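Long-range contacts in Bd3459 (Bdellovibrio bacteriovorus, PDB 5CEC), which probably acts as a serine-type D-Ala-D-Ala peptidase of the S13 family in prey invasion and is bound by the ankyrin-repeat immunity protein Bd3460: residues S341-Y346 against A356-V361; V382-D387 against Q400-K405. The protein carries 1 engineered substitution. All blocks are in the same frame, centred on the assembly; numbering follows the deposited sequence.

Contact 1. Residues S341-Y346 against A356-V361; sequences STVGSY and AKTGSV. With SO4 (sulfate ion), chain C.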
ATOM      1  N   SER A 341       2.294  -5.272  -3.290  1.00 17.45           N
ATOM      2  CA  SER A 341       1.158  -4.509  -2.782  1.00 15.79           C
ATOM      3  C   SER A 341       0.785  -4.950  -1.389  1.00 14.39           C
ATOM      4  O   SER A 341       1.145  -6.016  -0.910  1.00 15.73           O
ATOM      5  CB  SER A 341      -0.071  -4.636  -3.693  1.00 14.83           C
ATOM      6  OG  SER A 341      -0.769  -5.829  -3.434  1.00 15.21           O
ATOM      7  N   THR A 342      -0.062  -4.136  -0.763  1.00 14.04           N
ATOM      8  CA  THR A 342      -0.528  -4.464   0.599  1.00 13.69           C
ATOM      9  C   THR A 342      -1.482  -5.661   0.635  1.00 14.58           C
ATOM     10  O   THR A 342      -1.826  -6.145   1.714  1.00 15.79           O
ATOM     11  CB  THR A 342      -1.201  -3.276   1.275  1.00 14.09           C
ATOM     12  OG1 THR A 342      -2.417  -2.955   0.588  1.00 15.22           O
ATOM     13  CG2 THR A 342      -0.305  -2.049   1.339  1.00 14.97           C
ATOM     14  N   VAL A 343      -1.930  -6.140  -0.538  1.00 14.37           N
ATOM     15  CA  VAL A 343      -2.765  -7.343  -0.619  1.00 14.74           C
ATOM     16  C   VAL A 343      -2.045  -8.528  -1.263  1.00 15.44           C
ATOM     17  O   VAL A 343      -2.670  -9.509  -1.641  1.00 15.73           O
ATOM     18  CB  VAL A 343      -4.121  -7.081  -1.286  1.00 14.56           C
ATOM     19  CG1 VAL A 343      -4.919  -6.123  -0.418  1.00 15.54           C
ATOM     20  CG2 VAL A 343      -3.975  -6.610  -2.734  1.00 15.37           C
ATOM     21  N   GLY A 344      -0.717  -8.459  -1.332  1.00 16.04           N
ATOM     22  CA  GLY A 344       0.066  -9.523  -1.920  1.00 16.74           C
ATOM     23  C   GLY A 344      -0.103 -10.873  -1.238  1.00 18.13           C
ATOM     24  O   GLY A 344       0.088 -11.901  -1.884  1.00 20.13           O
ATOM     25  N   SER A 345      -0.408 -10.862   0.065  1.00 17.54           N
ATOM     26  CA  SER A 345      -0.688 -12.093   0.853  1.00 19.74           C
ATOM     27  C   SER A 345      -2.115 -12.120   1.407  1.00 22.13           C
ATOM     28  O   SER A 345      -2.398 -12.512   2.550  1.00 24.96           O
ATOM     29  CB  SER A 345       0.330 -12.241   1.975  1.00 20.76           C
ATOM     30  OG  SER A 345       1.617 -12.457   1.445  1.00 21.24           O
ATOM     31  N   TYR A 346      -3.048 -11.776   0.558  1.00 19.35           N
ATOM     32  CA  TYR A 346      -4.469 -11.955   0.879  1.00 19.96           C
ATOM     33  C   TYR A 346      -4.901 -13.280   0.284  1.00 21.62           C
ATOM     34  O   TYR A 346      -5.356 -13.320  -0.891  1.00 23.57           O
ATOM     35  CB  TYR A 346      -5.305 -10.794   0.351  1.00 20.72           C
ATOM     36  CG  TYR A 346      -5.440  -9.683   1.342  1.00 19.29           C
ATOM     37  CD1 TYR A 346      -4.332  -9.176   2.016  1.00 18.07           C
ATOM     38  CD2 TYR A 346      -6.658  -9.139   1.644  1.00 19.05           C
ATOM     39  CE1 TYR A 346      -4.467  -8.141   2.916  1.00 19.49           C
ATOM     40  CE2 TYR A 346      -6.781  -8.136   2.566  1.00 19.45           C
ATOM     41  CZ  TYR A 346      -5.694  -7.621   3.176  1.00 18.50           C
ATOM     42  OH  TYR A 346      -5.848  -6.629   4.109  1.00 22.67           O
ATOM     43  N   ALA A 356      -8.683  -4.834  -4.321  1.00 14.37           N
ATOM     44  CA  ALA A 356      -9.009  -4.175  -3.042  1.00 14.59           C
ATOM     45  C   ALA A 356      -7.928  -3.209  -2.582  1.00 14.23           C
ATOM     46  O   ALA A 356      -6.744  -3.353  -2.937  1.00 14.66           O
ATOM     47  CB  ALA A 356      -9.275  -5.192  -1.954  1.00 16.72           C
ATOM     48  N   LYS A 357      -8.361  -2.255  -1.762  1.00 13.41           N
ATOM     49  CA  LYS A 357      -7.518  -1.281  -1.114  1.00 13.96           C
ATOM     50  C   LYS A 357      -7.706  -1.437   0.391  1.00 13.32           C
ATOM     51  O   LYS A 357      -8.803  -1.500   0.890  1.00 13.69           O
ATOM     52  CB  LYS A 357      -7.923   0.146  -1.529  1.00 14.02           C
ATOM     53  CG  LYS A 357      -7.082   1.261  -0.875  1.00 14.21           C
ATOM     54  CD  LYS A 357      -5.689   1.365  -1.494  1.00 14.16           C
ATOM     55  CE  LYS A 357      -4.731   2.137  -0.597  1.00 13.55           C
ATOM     56  NZ  LYS A 357      -4.273   1.320   0.574  1.00 14.14           N
ATOM     57  N   THR A 358      -6.590  -1.473   1.110  1.00 12.96           N
ATOM     58  CA  THR A 358      -6.513  -1.544   2.557  1.00 13.65           C
ATOM     59  C   THR A 358      -6.470  -0.168   3.222  1.00 13.51           C
ATOM     60  O   THR A 358      -6.117   0.840   2.602  1.00 13.65           O
ATOM     61  CB  THR A 358      -5.237  -2.299   2.925  1.00 13.90           C
ATOM     62  OG1 THR A 358      -4.141  -1.700   2.251  1.00 14.07           O
ATOM     63  CG2 THR A 358      -5.307  -3.776   2.549  1.00 14.95           C
ATOM     64  N   GLY A 359      -6.729  -0.161   4.524  1.00 13.39           N
ATOM     65  CA  GLY A 359      -6.479   1.016   5.345  1.00 13.79           C
ATOM     66  C   GLY A 359      -6.272   0.665   6.791  1.00 13.17           C
ATOM     67  O   GLY A 359      -6.814  -0.321   7.272  1.00 13.30           O
ATOM     68  N   SER A 360      -5.395   1.424   7.438  1.00 13.43           N
ATOM     69  CA  SER A 360      -5.043   1.249   8.837  1.00 14.17           C
ATOM     70  C   SER A 360      -4.759   2.606   9.478  1.00 14.32           C
ATOM     71  O   SER A 360      -3.860   3.311   9.023  1.00 16.18           O
ATOM     72  CB  SER A 360      -3.770   0.395   8.941  1.00 15.97           C
ATOM     73  OG  SER A 360      -3.789  -0.727   8.091  1.00 18.35           O
ATOM     74  N   VAL A 361      -5.522   2.967  10.524  1.00 14.12           N
ATOM     75  CA  VAL A 361      -5.233   4.143  11.392  1.00 15.04           C
ATOM     76  C   VAL A 361      -5.567   3.728  12.829  1.00 15.21           C
ATOM     77  O   VAL A 361      -6.082   2.634  13.077  1.00 14.55           O
ATOM     78  CB  VAL A 361      -6.040   5.415  11.002  1.00 16.66           C
ATOM     79  CG1 VAL A 361      -5.579   6.002   9.681  1.00 18.27           C
ATOM     80  CG2 VAL A 361      -7.540   5.160  10.989  1.00 16.23           C
TER
HETATM   81  S   SO4 C 501      -2.352   0.694   4.446  1.00 22.64           S
HETATM   82  O1  SO4 C 501      -0.959   0.167   4.556  1.00 26.41           O
HETATM   83  O2  SO4 C 501      -3.222   0.232   5.539  1.00 27.93           O
HETATM   84  O3  SO4 C 501      -2.259   2.230   4.336  1.00 25.56           O
HETATM   85  O4  SO4 C 501      -2.923   0.294   3.151  1.00 24.06           O
HETATM   86  O   HOH W   1      -3.112  -0.787  -0.769  1.00 25.75           O
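Two overlapping type I turns, Ser341 to Gly344 and Val343 to Tyr346, lie beside strand 354-361, the CA atoms of Thr342 and Thr358 being 6.9 Å apart. The sequence Lys357-Thr358-Gly359 fits the KTG motif of the penicillin-binding protein fold. With Ser70 and Lys73 of a probable SxxK motif and Ser251, it probably outlines the active site. The contact has a hydroxyl side and a methyl side, divided by the two branches of Thr358. In both threonines OG1 sits in the crowded position between the backbone N and the carbonyl carbon (chi1 66° in Thr342, 52° in Thr358), and the side chains slide past each other until Thr342 OG1 and Thr358 OG1 are 2.7 Å apart. Thr358 OG1 donates to sulfate O4 at a short 2.5 Å, so toward Thr342 it can only accept, provided Thr342 does not give its proton to a neighbouring water. Ser360 OG reaches sulfate O2 at 2.8 Å. The Ser70 and Ser251 hydroxyls also bond the anion, and the nearby Lys357 charge would favour it; probably from the crystallisation liquor, it may mark where a substrate carboxylate binds. On the methyl side, Thr358 CG2 touches Tyr346 OH at 3.3 Å and Val343 CG1 at 3.8 Å. Val343 CG1 in turn lies 3.7 Å above the plane of the Tyr346 ring, over its centre. Ser341 OG accepts from Val343 N, an ST turn within the first beta turn. Lys357 leaves the strand away from the turns, but bends at chi2 and chi4 to bring NZ back, where it donates to the water bonded to Thr342 OG1. The same NZ meets Thr358 O at 2.8 Å, in the carbonyl plane and on a lone pair, with a C=O...N angle of 134°.

Contact 2. Residues V382-D387 against Q400-K405; sequences VLMHTD and QQIKNK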
ATOM      1  N   VAL A 382     -15.625  -2.873   4.054  1.00 14.82           N
ATOM      2  CA  VAL A 382     -15.634  -3.307   5.461  1.00 15.17           C
ATOM      3  C   VAL A 382     -14.900  -2.273   6.292  1.00 14.91           C
ATOM      4  O   VAL A 382     -13.728  -1.985   6.017  1.00 15.06           O
ATOM      5  CB  VAL A 382     -14.944  -4.683   5.668  1.00 15.70           C
ATOM      6  CG1 VAL A 382     -15.177  -5.191   7.082  1.00 15.81           C
ATOM      7  CG2 VAL A 382     -15.405  -5.705   4.645  1.00 17.58           C
ATOM      8  N   LEU A 383     -15.612  -1.714   7.277  1.00 15.10           N
ATOM      9  CA  LEU A 383     -15.081  -0.662   8.129  1.00 14.70           C
ATOM     10  C   LEU A 383     -15.042  -1.227   9.541  1.00 14.98           C
ATOM     11  O   LEU A 383     -16.088  -1.428  10.145  1.00 16.48           O
ATOM     12  CB  LEU A 383     -15.927   0.603   8.059  1.00 15.57           C
ATOM     13  CG  LEU A 383     -16.196   1.136   6.650  1.00 15.96           C
ATOM     14  CD1 LEU A 383     -17.108   2.352   6.727  1.00 16.99           C
ATOM     15  CD2 LEU A 383     -14.936   1.475   5.909  1.00 17.34           C
ATOM     16  N   MET A 384     -13.842  -1.534  10.053  1.00 15.13           N
ATOM     17  CA  MET A 384     -13.679  -2.039  11.431  1.00 15.10           C
ATOM     18  C   MET A 384     -13.217  -0.926  12.321  1.00 15.55           C
ATOM     19  O   MET A 384     -12.495  -0.032  11.902  1.00 16.30           O
ATOM     20  CB  MET A 384     -12.654  -3.153  11.527  1.00 16.22           C
ATOM     21  CG  MET A 384     -12.892  -4.358  10.647  1.00 17.73           C
ATOM     22  SD  MET A 384     -14.337  -5.336  11.100  1.00 21.42           S
ATOM     23  CE  MET A 384     -13.878  -5.920  12.712  1.00 21.99           C
ATOM     24  N   HIS A 385     -13.623  -1.061  13.572  1.00 15.35           N
ATOM     25  CA  HIS A 385     -13.097  -0.295  14.672  1.00 16.08           C
ATOM     26  C   HIS A 385     -11.917  -1.026  15.334  1.00 15.91           C
ATOM     27  O   HIS A 385     -11.967  -2.225  15.541  1.00 17.37           O
ATOM     28  CB  HIS A 385     -14.197  -0.093  15.716  1.00 16.83           C
ATOM     29  CG  HIS A 385     -13.662   0.456  16.967  1.00 18.10           C
ATOM     30  ND1 HIS A 385     -13.369   1.788  17.105  1.00 18.68           N
ATOM     31  CD2 HIS A 385     -13.185  -0.168  18.073  1.00 18.20           C
ATOM     32  CE1 HIS A 385     -12.753   1.967  18.272  1.00 19.22           C
ATOM     33  NE2 HIS A 385     -12.634   0.796  18.862  1.00 20.20           N
ATOM     34  N   THR A 386     -10.861  -0.267  15.643  1.00 15.57           N
ATOM     35  CA  THR A 386      -9.716  -0.725  16.424  1.00 15.18           C
ATOM     36  C   THR A 386      -9.384   0.297  17.480  1.00 15.57           C
ATOM     37  O   THR A 386      -9.847   1.447  17.403  1.00 16.35           O
ATOM     38  CB  THR A 386      -8.468  -0.956  15.538  1.00 14.59           C
ATOM     39  OG1 THR A 386      -8.143   0.210  14.783  1.00 14.60           O
ATOM     40  CG2 THR A 386      -8.707  -2.068  14.516  1.00 15.34           C
ATOM     41  N   ASP A 387      -8.540  -0.096  18.437  1.00 15.48           N
ATOM     42  CA  ASP A 387      -7.939   0.865  19.393  1.00 16.63           C
ATOM     43  C   ASP A 387      -6.431   0.589  19.430  1.00 16.42           C
ATOM     44  O   ASP A 387      -5.863   0.086  20.408  1.00 17.02           O
ATOM     45  CB  ASP A 387      -8.562   0.779  20.789  1.00 16.29           C
ATOM     46  CG  ASP A 387     -10.079   1.023  20.796  1.00 17.83           C
ATOM     47  OD1 ASP A 387     -10.517   2.191  20.771  1.00 21.05           O
ATOM     48  OD2 ASP A 387     -10.849   0.026  20.863  1.00 19.52           O
ATOM     49  N   GLN A 400      -7.524 -10.035   9.889  1.00 13.40           N
ATOM     50  CA  GLN A 400      -8.013 -11.369   9.591  1.00 14.26           C
ATOM     51  C   GLN A 400      -9.535 -11.439   9.705  1.00 14.73           C
ATOM     52  O   GLN A 400     -10.179 -12.153   8.923  1.00 15.00           O
ATOM     53  CB  GLN A 400      -7.334 -12.454  10.407  1.00 14.94           C
ATOM     54  CG  GLN A 400      -7.626 -13.881   9.884  1.00 14.99           C
ATOM     55  CD  GLN A 400      -7.097 -14.115   8.496  1.00 14.73           C
ATOM     56  OE1 GLN A 400      -5.917 -13.945   8.227  1.00 15.58           O
ATOM     57  NE2 GLN A 400      -7.963 -14.579   7.596  1.00 15.53           N
ATOM     58  N   GLN A 401     -10.134 -10.692  10.621  1.00 14.32           N
ATOM     59  CA  GLN A 401     -11.595 -10.635  10.664  1.00 14.95           C
ATOM     60  C   GLN A 401     -12.177 -10.085   9.368  1.00 14.16           C
ATOM     61  O   GLN A 401     -13.177 -10.619   8.874  1.00 15.63           O
ATOM     62  CB  GLN A 401     -12.095  -9.846  11.865  1.00 15.85           C
ATOM     63  CG  GLN A 401     -11.923 -10.559  13.189  1.00 18.47           C
ATOM     64  CD  GLN A 401     -12.511  -9.792  14.351  1.00 20.72           C
ATOM     65  OE1 GLN A 401     -13.370  -8.928  14.178  1.00 25.03           O
ATOM     66  NE2 GLN A 401     -12.098 -10.148  15.555  1.00 22.63           N
ATOM     67  N   ILE A 402     -11.567  -9.037   8.811  1.00 13.97           N
ATOM     68  CA  ILE A 402     -12.000  -8.499   7.538  1.00 14.74           C
ATOM     69  C   ILE A 402     -11.869  -9.550   6.445  1.00 14.10           C
ATOM     70  O   ILE A 402     -12.788  -9.767   5.676  1.00 15.77           O
ATOM     71  CB  ILE A 402     -11.211  -7.231   7.159  1.00 14.93           C
ATOM     72  CG1 ILE A 402     -11.525  -6.075   8.128  1.00 15.25           C
ATOM     73  CG2 ILE A 402     -11.515  -6.837   5.718  1.00 16.44           C
ATOM     74  CD1 ILE A 402     -10.613  -4.898   7.978  1.00 17.48           C
ATOM     75  N   LYS A 403     -10.715 -10.208   6.364  1.00 13.61           N
ATOM     76  CA  LYS A 403     -10.502 -11.216   5.335  1.00 14.36           C
ATOM     77  C   LYS A 403     -11.547 -12.310   5.409  1.00 15.43           C
ATOM     78  O   LYS A 403     -12.082 -12.746   4.383  1.00 17.00           O
ATOM     79  CB  LYS A 403      -9.111 -11.836   5.506  1.00 14.95           C
ATOM     80  CG  LYS A 403      -7.989 -10.887   5.193  1.00 15.06           C
ATOM     81  CD  LYS A 403      -6.622 -11.530   5.397  1.00 15.27           C
ATOM     82  CE  LYS A 403      -5.484 -10.578   5.072  1.00 15.15           C
ATOM     83  NZ  LYS A 403      -4.165 -11.197   5.301  1.00 15.72           N
ATOM     84  N   ASN A 404     -11.872 -12.732   6.618  1.00 14.82           N
ATOM     85  CA  ASN A 404     -12.897 -13.771   6.798  1.00 16.78           C
ATOM     86  C   ASN A 404     -14.261 -13.291   6.375  1.00 16.55           C
ATOM     87  O   ASN A 404     -15.009 -14.071   5.786  1.00 18.21           O
ATOM     88  CB  ASN A 404     -12.883 -14.318   8.229  1.00 17.47           C
ATOM     89  CG  ASN A 404     -11.587 -15.098   8.564  1.00 18.43           C
ATOM     90  OD1 ASN A 404     -10.790 -15.423   7.692  1.00 18.22           O
ATOM     91  ND2 ASN A 404     -11.412 -15.420   9.799  1.00 19.00           N
ATOM     92  N   LYS A 405     -14.583 -12.030   6.645  1.00 15.06           N
ATOM     93  CA  LYS A 405     -15.896 -11.488   6.209  1.00 15.94           C
ATOM     94  C   LYS A 405     -15.985 -11.411   4.675  1.00 16.80           C
ATOM     95  O   LYS A 405     -17.027 -11.735   4.063  1.00 18.91           O
ATOM     96  CB  LYS A 405     -16.141 -10.101   6.817  1.00 17.89           C
ATOM     97  CG  LYS A 405     -16.457 -10.128   8.310  1.00 19.61           C
ATOM     98  CD  LYS A 405     -16.542  -8.734   8.876  1.00 21.03           C
ATOM     99  CE  LYS A 405     -16.670  -8.707  10.372  1.00 24.08           C
ATOM    100  NZ  LYS A 405     -17.943  -9.366  10.802  1.00 28.00           N
TER
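Ile402 packs against both Met384 and Val382, its side chain sliding past each of theirs in the opposite direction, with CG1 anti to the carbonyl carbon. Met384 CG comes to 3.3 Å from Ile402 CG1, tighter than usual carbon packing, and Val382 CG1, anti to its own backbone N, lies 3.9 Å from Ile402 CG1. The CG2 branch of Ile402 faces Val382 CB. Met384 is folded up, bent at chi2 (-68°) and chi3 (-64°), so that CE turns to Gln401 OE1 at 3.4 Å, while Met384 SD and Lys405 CE approach nearly end to end, 4.2 Å apart. Helix 394-411 thereby covers one face of the central antiparallel sheet, as in the penicillin-binding protein and beta-lactamase fold; strand 382-385 and helix 400-405 run 150° apart in direction, with axes 9.6 Å apart. Leu383 points away from the helix, against Ile71. Lys405 is extended up to its bend at chi4, laying CD obliquely across Val382 CG1. At the last strand residue, His385 NE2 donates to Asp387 OD2 at 2.8 Å, from above the carboxylate plane.

In the fold
The two contacts follow one another along the chain without interleaving, and their centres lie 12 Å apart. Both use the same antiparallel sheet: strand 354-361 and strand 376-385 flank strand 364-373, whose Leu367 touches Tyr346, Ala356 and Thr358 as well as Ile402. The two contacts also meet directly: Tyr346 CE1 packs 3.4 Å from Lys403 CE, and the Lys403 ammonium forms a cation-pi interaction with the ring, joining the turns to helix 394-411. Lys403 continues to a salt bridge with Asp107 of the Bd3460 chain, and Ser345 bonds to Asn142 of that chain. Bd3460 thus contacts both the turns and helix 394-411, in the same part of the fold as the probable active site on strand 354-361.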